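PDB 6T84: trehalose monomycolate transport factor A from Mycolicibacterium smegmatis MC2 155, which is required for MmpL3-dependent transport of trehalose monomycolate to the mycobacterial cell wall, and for growth and cell elongation. Local coordinates for residues I57-F63 against I74-K79; D66-T72 against A152-T156. All blocks are in the same frame, centred on the assembly; numbering follows the deposited sequence.

Contact 1: residues I57-F63 against I74-K79; sequences IRGEAVF and IALHRK
Glu60 and His77 join their side chains where strands 60-63 and 74-77, an antiparallel pair, begin and end. The Glu60 chain starts at CB, which lies 3.6 Å from the carbonyl O of His77. CG lies alongside that same oxygen, and the bend at chi2 (-68°) beyond it swings the carboxylate toward the imidazole. At the tip Glu60 OE1 accepts a hydrogen bond from His77 ND1 at 2.7 Å, in the ring plane and nearly along its own C-O axis, while OE2 comes against CB of Lys79. The carboxylate lies at the ring edge, the two planes 16° apart. The ring reaches this place because CG of His77 is anti to the backbone N (chi1 -172°), and Trp148 of the next strand meets it edge-to-face. Behind this pair the backbones are stitched by His77 N to Ala61 O and by the two reciprocal bonds of Phe63 with Ala75, the hydrogen-bonded pair. Val62 and Leu76 form the non-hydrogen-bonded pair between, their CA atoms 4.4 Å apart. On their face of the sheet Val62 CG2 lies beside Ile74 CG2 at 3.7 Å, the two side chains pointing the same way, while CD1 of Leu76 meets CD1 of Ile57 at 4.1 Å, crossing it at about a right angle. Helix 159-175 touches Ile57, Ile74 and Leu76 there. Strand 60-67 itself is entered through a type I' turn from Ile57 to Glu60. The straight bond, together with Trp148, holds the ring edge toward Glu60 and assigns a proton to ND1; the carboxylate would tend to favour a protonated imidazole, with Lys79 NZ, 4.8 Å from Glu60 OE2, probably adding only a weak, longer-range attraction.

Contact 2: residues D66-T72 against A152-T156; sequences DIEEVAT and AMPVT
Antiparallel pairing joins the far end of hairpin 60-67/71-77 to strand 148-153 near the middle of the large sheet, and Val155, just past that strand, wedges against the hairpin's bulge. Thr72 and Met153 form the hydrogen-bonded pair: Met153 N gives to Thr72 O at 2.8 Å, nearly straight on (170° at the hydrogen), and Thr72 N gives to Met153 O. Their side chains share a face, CG of Met153, in the modelled conformer, lying 3.8 Å from CB of Thr72. On the other face the methyls of Ala71 and Ala152 meet at 4.1 Å. Val70 and Ala71 together face Ile67 in a classic beta bulge, whose two amides both bond Ile67 O. Val155 CG2 presses on the Ala71 backbone, 3.3 Å from its C, while CG1, anti to the backbone N (chi1 180°), turns toward the Asp66 carboxylate. Thr72 OG1 sits between polar partners: it donates to Asp66 OD1 at 2.7 Å, approaching from above the carboxylate plane, and accepts from a water that also donates to Val155 O. A second water accepts from Val155 N and reaches Val70 O weakly. Arg14 of helix 10-21 forms a salt bridge with Asp66 OD1, and Asn51 bonds OD2. With its proton committed to Asp66 and the water donating to it, the hydroxyl has a fixed direction, and Arg14 would be expected to keep Asp66 ionised.

From the N terminus the chain runs through helix 10-21 and strand 52-57 before the Ile57-Glu60 turn leads into strand 60-67. Contact 1 closes the short hairpin loop, bringing I74-K79 back beside I57-F63. The D66-T72 bend lies within that loop, and contact 2 takes it to A152-T156 across some 80 residues, so the two closures cross. Their centres are about 19 Å apart, toward opposite ends of the hairpin, yet Ile74 touches Met153 in its modelled conformer. Together they set strand 71-77 between 60-67 and 148-153 in the antiparallel sheet of this probably cytoplasmic part of the N-terminal domain.

Contact 1: residues I57-F63 against I74-K79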
ATOM      1  N   ILE A  57      12.271  -2.319  -6.967  1.00 26.47           N
ATOM      2  CA  ILE A  57      11.542  -2.614  -8.214  1.00 28.88           C
ATOM      3  C   ILE A  57      11.950  -1.529  -9.184  1.00 28.96           C
ATOM      4  O   ILE A  57      11.646  -0.355  -8.942  1.00 28.45           O
ATOM      5  CB  ILE A  57      10.018  -2.574  -8.011  1.00 33.37           C
ATOM      6  CG1 ILE A  57       9.535  -3.707  -7.092  1.00 39.37           C
ATOM      7  CG2 ILE A  57       9.286  -2.637  -9.361  1.00 33.80           C
ATOM      8  CD1 ILE A  57       8.062  -3.602  -6.742  1.00 50.28           C
ATOM      9  N   ARG A  58      12.675  -1.918 -10.243  1.00 30.16           N
ATOM     10  CA  ARG A  58      13.176  -1.016 -11.273  1.00 32.82           C
ATOM     11  C   ARG A  58      13.761   0.245 -10.646  1.00 30.05           C
ATOM     12  O   ARG A  58      13.437   1.377 -10.991  1.00 30.26           O
ATOM     13  CB  ARG A  58      12.133  -0.751 -12.360  1.00 36.74           C
ATOM     14  CG  ARG A  58      11.604  -2.051 -13.076  1.00 38.58           C
ATOM     15  CD  ARG A  58      12.673  -2.909 -13.824  1.00 55.29           C
ATOM     16  NE  ARG A  58      12.116  -4.104 -14.509  1.00 41.24           N
ATOM     17  CZ  ARG A  58      12.852  -5.060 -15.096  1.00 71.03           C
ATOM     18  NH1 ARG A  58      14.174  -4.982 -15.090  1.00 65.16           N
ATOM     19  NH2 ARG A  58      12.275  -6.111 -15.689  1.00 52.67           N
ATOM     20  N   GLY A  59      14.581   0.032  -9.626  1.00 27.45           N
ATOM     21  CA  GLY A  59      15.342   1.128  -9.077  1.00 25.21           C
ATOM     22  C   GLY A  59      14.723   1.820  -7.891  1.00 23.72           C
ATOM     23  O   GLY A  59      15.335   2.746  -7.348  1.00 25.20           O
ATOM     24  N   GLU A  60      13.505   1.481  -7.514  1.00 21.60           N
ATOM     25  CA  GLU A  60      12.834   2.161  -6.425  1.00 20.97           C
ATOM     26  C   GLU A  60      12.679   1.179  -5.255  1.00 18.55           C
ATOM     27  O   GLU A  60      12.301   0.011  -5.442  1.00 18.92           O
ATOM     28  CB  GLU A  60      11.461   2.659  -6.861  1.00 23.10           C
ATOM     29  CG  GLU A  60      11.549   3.791  -7.872  1.00 25.94           C
ATOM     30  CD  GLU A  60      12.113   5.076  -7.302  1.00 31.43           C
ATOM     31  OE1 GLU A  60      12.166   5.260  -6.074  1.00 27.22           O
ATOM     32  OE2 GLU A  60      12.510   5.942  -8.124  1.00 44.07           O
ATOM     33  N   ALA A  61      12.947   1.660  -4.037  1.00 16.48           N
ATOM     34  CA  ALA A  61      12.842   0.795  -2.855  1.00 15.53           C
ATOM     35  C   ALA A  61      11.418   0.239  -2.688  1.00 15.06           C
ATOM     36  O   ALA A  61      10.413   0.944  -2.877  1.00 16.01           O
ATOM     37  CB  ALA A  61      13.206   1.572  -1.585  1.00 16.38           C
ATOM     38  N   VAL A  62      11.352  -1.036  -2.295  1.00 13.85           N
ATOM     39  CA  VAL A  62      10.088  -1.662  -1.909  1.00 14.27           C
ATOM     40  C   VAL A  62      10.334  -2.416  -0.607  1.00 13.98           C
ATOM     41  O   VAL A  62      11.351  -3.107  -0.457  1.00 15.60           O
ATOM     42  CB  VAL A  62       9.516  -2.584  -3.014  1.00 15.67           C
ATOM     43  CG1 VAL A  62      10.399  -3.805  -3.262  1.00 16.27           C
ATOM     44  CG2 VAL A  62       8.075  -3.046  -2.648  1.00 16.36           C
ATOM     45  N   PHE A  63       9.429  -2.251   0.342  1.00 14.16           N
ATOM     46  CA  PHE A  63       9.491  -2.939   1.636  1.00 14.88           C
ATOM     47  C   PHE A  63       8.228  -3.747   1.847  1.00 14.25           C
ATOM     48  O   PHE A  63       7.141  -3.268   1.517  1.00 15.16           O
ATOM     49  CB  PHE A  63       9.641  -1.925   2.781  1.00 17.80           C
ATOM     50  CG  PHE A  63      10.871  -0.977   2.629  1.00 20.83           C
ATOM     51  CD1 PHE A  63      12.031  -1.353   1.944  1.00 23.76           C
ATOM     52  CD2 PHE A  63      10.854   0.255   3.182  1.00 23.34           C
ATOM     53  CE1 PHE A  63      13.162  -0.516   1.819  1.00 26.30           C
ATOM     54  CE2 PHE A  63      11.970   1.094   3.094  1.00 26.06           C
ATOM     55  CZ  PHE A  63      13.124   0.702   2.409  1.00 26.67           C
ATOM     56  N   ILE A  74       2.913  -3.728   1.665  1.00 12.75           N
ATOM     57  CA  ILE A  74       3.957  -3.518   0.668  1.00 12.95           C
ATOM     58  C   ILE A  74       4.024  -2.022   0.423  1.00 12.82           C
ATOM     59  O   ILE A  74       2.994  -1.402   0.107  1.00 13.39           O
ATOM     60  CB  ILE A  74       3.607  -4.262  -0.640  1.00 13.43           C
ATOM     61  CG1 ILE A  74       3.490  -5.763  -0.382  1.00 14.97           C
ATOM     62  CG2 ILE A  74       4.637  -3.945  -1.746  1.00 14.03           C
ATOM     63  CD1 ILE A  74       2.928  -6.542  -1.651  1.00 17.69           C
ATOM     64  N   ALA A  75       5.214  -1.424   0.642  1.00 12.79           N
ATOM     65  CA  ALA A  75       5.426   0.014   0.446  1.00 13.55           C
ATOM     66  C   ALA A  75       6.425   0.222  -0.677  1.00 13.90           C
ATOM     67  O   ALA A  75       7.536  -0.310  -0.609  1.00 14.70           O
ATOM     68  CB  ALA A  75       5.986   0.676   1.702  1.00 15.15           C
ATOM     69  N   LEU A  76       6.044   1.001  -1.696  1.00 13.84           N
ATOM     70  CA  LEU A  76       6.888   1.254  -2.860  1.00 14.66           C
ATOM     71  C   LEU A  76       7.272   2.728  -2.937  1.00 15.61           C
ATOM     72  O   LEU A  76       6.410   3.604  -2.833  1.00 16.15           O
ATOM     73  CB  LEU A  76       6.154   0.858  -4.136  1.00 15.94           C
ATOM     74  CG  LEU A  76       6.856   1.152  -5.482  1.00 16.70           C
ATOM     75  CD1 LEU A  76       8.136   0.326  -5.619  1.00 18.19           C
ATOM     76  CD2 LEU A  76       5.892   0.848  -6.711  1.00 17.34           C
ATOM     77  N   HIS A  77       8.561   3.003  -3.090  1.00 16.71           N
ATOM     78  CA  HIS A  77       8.984   4.399  -3.124  1.00 18.07           C
ATOM     79  C   HIS A  77       8.567   5.114  -4.406  1.00 19.67           C
ATOM     80  O   HIS A  77       8.674   4.567  -5.504  1.00 19.39           O
ATOM     81  CB  HIS A  77      10.509   4.470  -2.990  1.00 19.56           C
ATOM     82  CG  HIS A  77      11.011   5.864  -2.820  1.00 22.56           C
ATOM     83  ND1 HIS A  77      11.652   6.571  -3.829  1.00 24.23           N
ATOM     84  CD2 HIS A  77      11.006   6.678  -1.734  1.00 23.22           C
ATOM     85  CE1 HIS A  77      11.989   7.766  -3.372  1.00 24.64           C
ATOM     86  NE2 HIS A  77      11.612   7.857  -2.106  1.00 24.17           N
ATOM     87  N   ARG A  78       8.085   6.353  -4.262  0.79 20.17           N
ATOM     88  CA  ARG A  78       7.653   7.172  -5.406  0.79 21.89           C
ATOM     89  C   ARG A  78       8.804   8.040  -5.894  0.79 26.00           C
ATOM     90  O   ARG A  78       9.576   8.619  -5.103  0.79 25.86           O
ATOM     91  CB  ARG A  78       6.566   8.154  -4.996  0.79 21.31           C
ATOM     92  CG  ARG A  78       5.252   7.570  -4.531  0.79 23.53           C
ATOM     93  CD  ARG A  78       4.359   8.702  -3.982  0.79 27.44           C
ATOM     94  NE  ARG A  78       4.050   9.675  -5.035  0.79 35.72           N
ATOM     95  CZ  ARG A  78       3.032   9.515  -5.867  0.79 55.41           C
ATOM     96  NH1 ARG A  78       2.252   8.444  -5.724  0.79 40.62           N
ATOM     97  NH2 ARG A  78       2.796  10.404  -6.822  0.79 52.26           N
ATOM     98  N   LYS A  79       8.859   8.207  -7.214  1.00 30.68           N
ATOM     99  CA  LYS A  79       9.944   8.998  -7.790  1.00 37.51           C
ATOM    100  C   LYS A  79       9.782  10.484  -7.477  1.00 34.57           C
ATOM    101  O   LYS A  79      10.771  11.175  -7.198  1.00 33.87           O
ATOM    102  CB  LYS A  79      10.029   8.743  -9.293  1.00 52.56           C
ATOM    103  CG  LYS A  79      11.216   9.411  -9.962  1.00 72.95           C
ATOM    104  CD  LYS A  79      11.264   9.097 -11.446  1.00 85.86           C
ATOM    105  CE  LYS A  79      12.500   9.699 -12.083  1.00 87.73           C
ATOM    106  NZ  LYS A  79      13.725   9.295 -11.334  1.00 71.61           N
TER

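Contact 2: residues D66-T72 against A152-T156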
ATOM      1  N   ASP A  66       5.022  -7.590   7.913  1.00 14.73           N
ATOM      2  CA  ASP A  66       3.791  -7.890   8.623  1.00 16.02           C
ATOM      3  C   ASP A  66       3.676  -6.967   9.831  1.00 16.89           C
ATOM      4  O   ASP A  66       4.671  -6.671  10.499  1.00 17.43           O
ATOM      5  CB  ASP A  66       3.781  -9.343   9.122  1.00 17.45           C
ATOM      6  CG  ASP A  66       3.906 -10.345   8.003  1.00 18.13           C
ATOM      7  OD1 ASP A  66       3.515 -10.035   6.855  1.00 16.82           O
ATOM      8  OD2 ASP A  66       4.352 -11.479   8.287  1.00 20.50           O
ATOM      9  N   ILE A  67       2.456  -6.520  10.093  1.00 18.04           N
ATOM     10  CA  ILE A  67       2.097  -5.873  11.350  1.00 20.64           C
ATOM     11  C   ILE A  67       1.210  -6.875  12.065  1.00 23.55           C
ATOM     12  O   ILE A  67       0.071  -7.093  11.656  1.00 24.42           O
ATOM     13  CB  ILE A  67       1.335  -4.560  11.099  1.00 22.17           C
ATOM     14  CG1 ILE A  67       2.142  -3.680  10.111  1.00 23.30           C
ATOM     15  CG2 ILE A  67       1.016  -3.867  12.426  1.00 23.03           C
ATOM     16  CD1 ILE A  67       1.466  -2.349   9.776  1.00 24.40           C
ATOM     17  N   GLU A  68       1.721  -7.498  13.130  1.00 27.62           N
ATOM     18  CA  GLU A  68       1.068  -8.698  13.686  1.00 34.39           C
ATOM     19  C   GLU A  68      -0.448  -8.589  13.817  1.00 36.29           C
ATOM     20  O   GLU A  68      -0.971  -7.625  14.384  1.00 45.24           O
ATOM     21  CB  GLU A  68       1.653  -9.026  15.050  1.00 48.40           C
ATOM     22  CG  GLU A  68       2.985  -9.730  14.995  1.00109.02           C
ATOM     23  CD  GLU A  68       3.645  -9.764  16.348  1.00 83.32           C
ATOM     24  OE1 GLU A  68       3.326 -10.671  17.138  1.00 81.05           O
ATOM     25  OE2 GLU A  68       4.459  -8.863  16.632  1.00 93.91           O
ATOM     26  N   GLU A  69      -1.136  -9.602  13.291  1.00 38.77           N
ATOM     27  CA  GLU A  69      -2.594  -9.707  13.345  1.00 46.48           C
ATOM     28  C   GLU A  69      -3.304  -8.466  12.798  1.00 66.73           C
ATOM     29  O   GLU A  69      -4.429  -8.154  13.196  1.00 61.71           O
ATOM     30  CB  GLU A  69      -3.066 -10.047  14.760  1.00 81.53           C
ATOM     31  CG  GLU A  69      -2.408 -11.293  15.335  1.00 83.94           C
ATOM     32  CD  GLU A  69      -2.819 -11.556  16.772  1.00122.18           C
ATOM     33  OE1 GLU A  69      -3.503 -10.690  17.365  1.00 92.03           O
ATOM     34  OE2 GLU A  69      -2.461 -12.630  17.308  1.00121.67           O
ATOM     35  N   VAL A  70      -2.668  -7.739  11.884  1.00 48.63           N
ATOM     36  CA  VAL A  70      -3.327  -6.582  11.285  1.00 38.13           C
ATOM     37  C   VAL A  70      -3.278  -6.711   9.766  1.00 31.47           C
ATOM     38  O   VAL A  70      -4.327  -6.751   9.082  1.00 31.79           O
ATOM     39  CB  VAL A  70      -2.688  -5.249  11.707  1.00 39.61           C
ATOM     40  CG1 VAL A  70      -3.279  -4.107  10.881  1.00 46.08           C
ATOM     41  CG2 VAL A  70      -2.883  -4.984  13.198  1.00 37.50           C
ATOM     42  N   ALA A  71      -2.066  -6.761   9.229  1.00 25.57           N
ATOM     43  CA  ALA A  71      -1.923  -6.723   7.783  1.00 20.83           C
ATOM     44  C   ALA A  71      -0.508  -7.100   7.387  1.00 17.65           C
ATOM     45  O   ALA A  71       0.439  -6.917   8.158  1.00 18.33           O
ATOM     46  CB  ALA A  71      -2.157  -5.301   7.253  1.00 20.69           C
ATOM     47  N   THR A  72      -0.359  -7.520   6.133  1.00 15.72           N
ATOM     48  CA  THR A  72       0.919  -7.526   5.437  1.00 15.28           C
ATOM     49  C   THR A  72       0.901  -6.302   4.520  1.00 13.99           C
ATOM     50  O   THR A  72      -0.082  -6.082   3.813  1.00 15.44           O
ATOM     51  CB  THR A  72       1.068  -8.807   4.604  1.00 15.77           C
ATOM     52  OG1 THR A  72       1.158  -9.954   5.498  1.00 16.69           O
ATOM     53  CG2 THR A  72       2.309  -8.792   3.670  1.00 16.11           C
ATOM     54  N   ALA A 152      -2.124  -2.767   1.655  1.00 12.68           N
ATOM     55  CA  ALA A 152      -2.288  -3.615   2.820  1.00 13.98           C
ATOM     56  C   ALA A 152      -3.167  -4.792   2.443  1.00 14.79           C
ATOM     57  O   ALA A 152      -4.215  -4.620   1.785  1.00 14.65           O
ATOM     58  CB  ALA A 152      -2.890  -2.853   4.002  1.00 15.43           C
ATOM     59  N   MET A 153      -2.746  -5.994   2.811  0.54 15.21           N
ATOM     60  CA  MET A 153      -3.505  -7.218   2.592  0.54 15.53           C
ATOM     61  C   MET A 153      -3.552  -8.041   3.867  0.54 16.34           C
ATOM     62  O   MET A 153      -2.785  -7.802   4.808  0.54 15.79           O
ATOM     63  CB  MET A 153      -2.864  -8.039   1.452  0.54 16.41           C
ATOM     64  CG  MET A 153      -1.485  -8.623   1.734  0.54 16.07           C
ATOM     65  SD  MET A 153      -0.706  -9.453   0.314  0.54 17.74           S
ATOM     66  CE  MET A 153      -0.102  -8.031  -0.541  0.54 18.73           C
ATOM     67  N   PRO A 154      -4.409  -9.057   3.931  1.00 16.83           N
ATOM     68  CA  PRO A 154      -4.424  -9.921   5.128  1.00 17.76           C
ATOM     69  C   PRO A 154      -3.066 -10.602   5.364  1.00 18.15           C
ATOM     70  O   PRO A 154      -2.344 -10.945   4.427  1.00 17.61           O
ATOM     71  CB  PRO A 154      -5.530 -10.939   4.826  1.00 19.17           C
ATOM     72  CG  PRO A 154      -6.424 -10.180   3.870  1.00 19.54           C
ATOM     73  CD  PRO A 154      -5.491  -9.391   2.980  1.00 18.96           C
ATOM     74  N   VAL A 155      -2.744 -10.830   6.648  1.00 20.14           N
ATOM     75  CA  VAL A 155      -1.478 -11.487   6.989  1.00 24.28           C
ATOM     76  C   VAL A 155      -1.487 -12.931   6.571  1.00 24.47           C
ATOM     77  O   VAL A 155      -0.430 -13.548   6.442  1.00 27.57           O
ATOM     78  CB  VAL A 155      -1.139 -11.360   8.488  1.00 32.69           C
ATOM     79  CG1 VAL A 155       0.180 -12.043   8.806  1.00 54.64           C
ATOM     80  CG2 VAL A 155      -1.001  -9.954   8.863  1.00 29.60           C
ATOM     81  N   THR A 156      -2.644 -13.510   6.401  1.00 24.02           N
ATOM     82  CA  THR A 156      -2.763 -14.873   5.905  1.00 26.19           C
ATOM     83  C   THR A 156      -2.499 -14.975   4.406  1.00 25.86           C
ATOM     84  O   THR A 156      -2.611 -16.071   3.850  1.00 27.50           O
ATOM     85  CB  THR A 156      -4.170 -15.389   6.238  1.00 28.92           C
ATOM     86  OG1 THR A 156      -5.126 -14.367   5.906  1.00 29.52           O
ATOM     87  CG2 THR A 156      -4.300 -15.699   7.713  1.00 31.32           C
TER
HETATM   88  O   HOH W   1      -4.706 -10.157   8.491  1.00 30.93           O
HETATM   89  O   HOH W   2       1.243 -12.452   4.379  1.00 22.59           O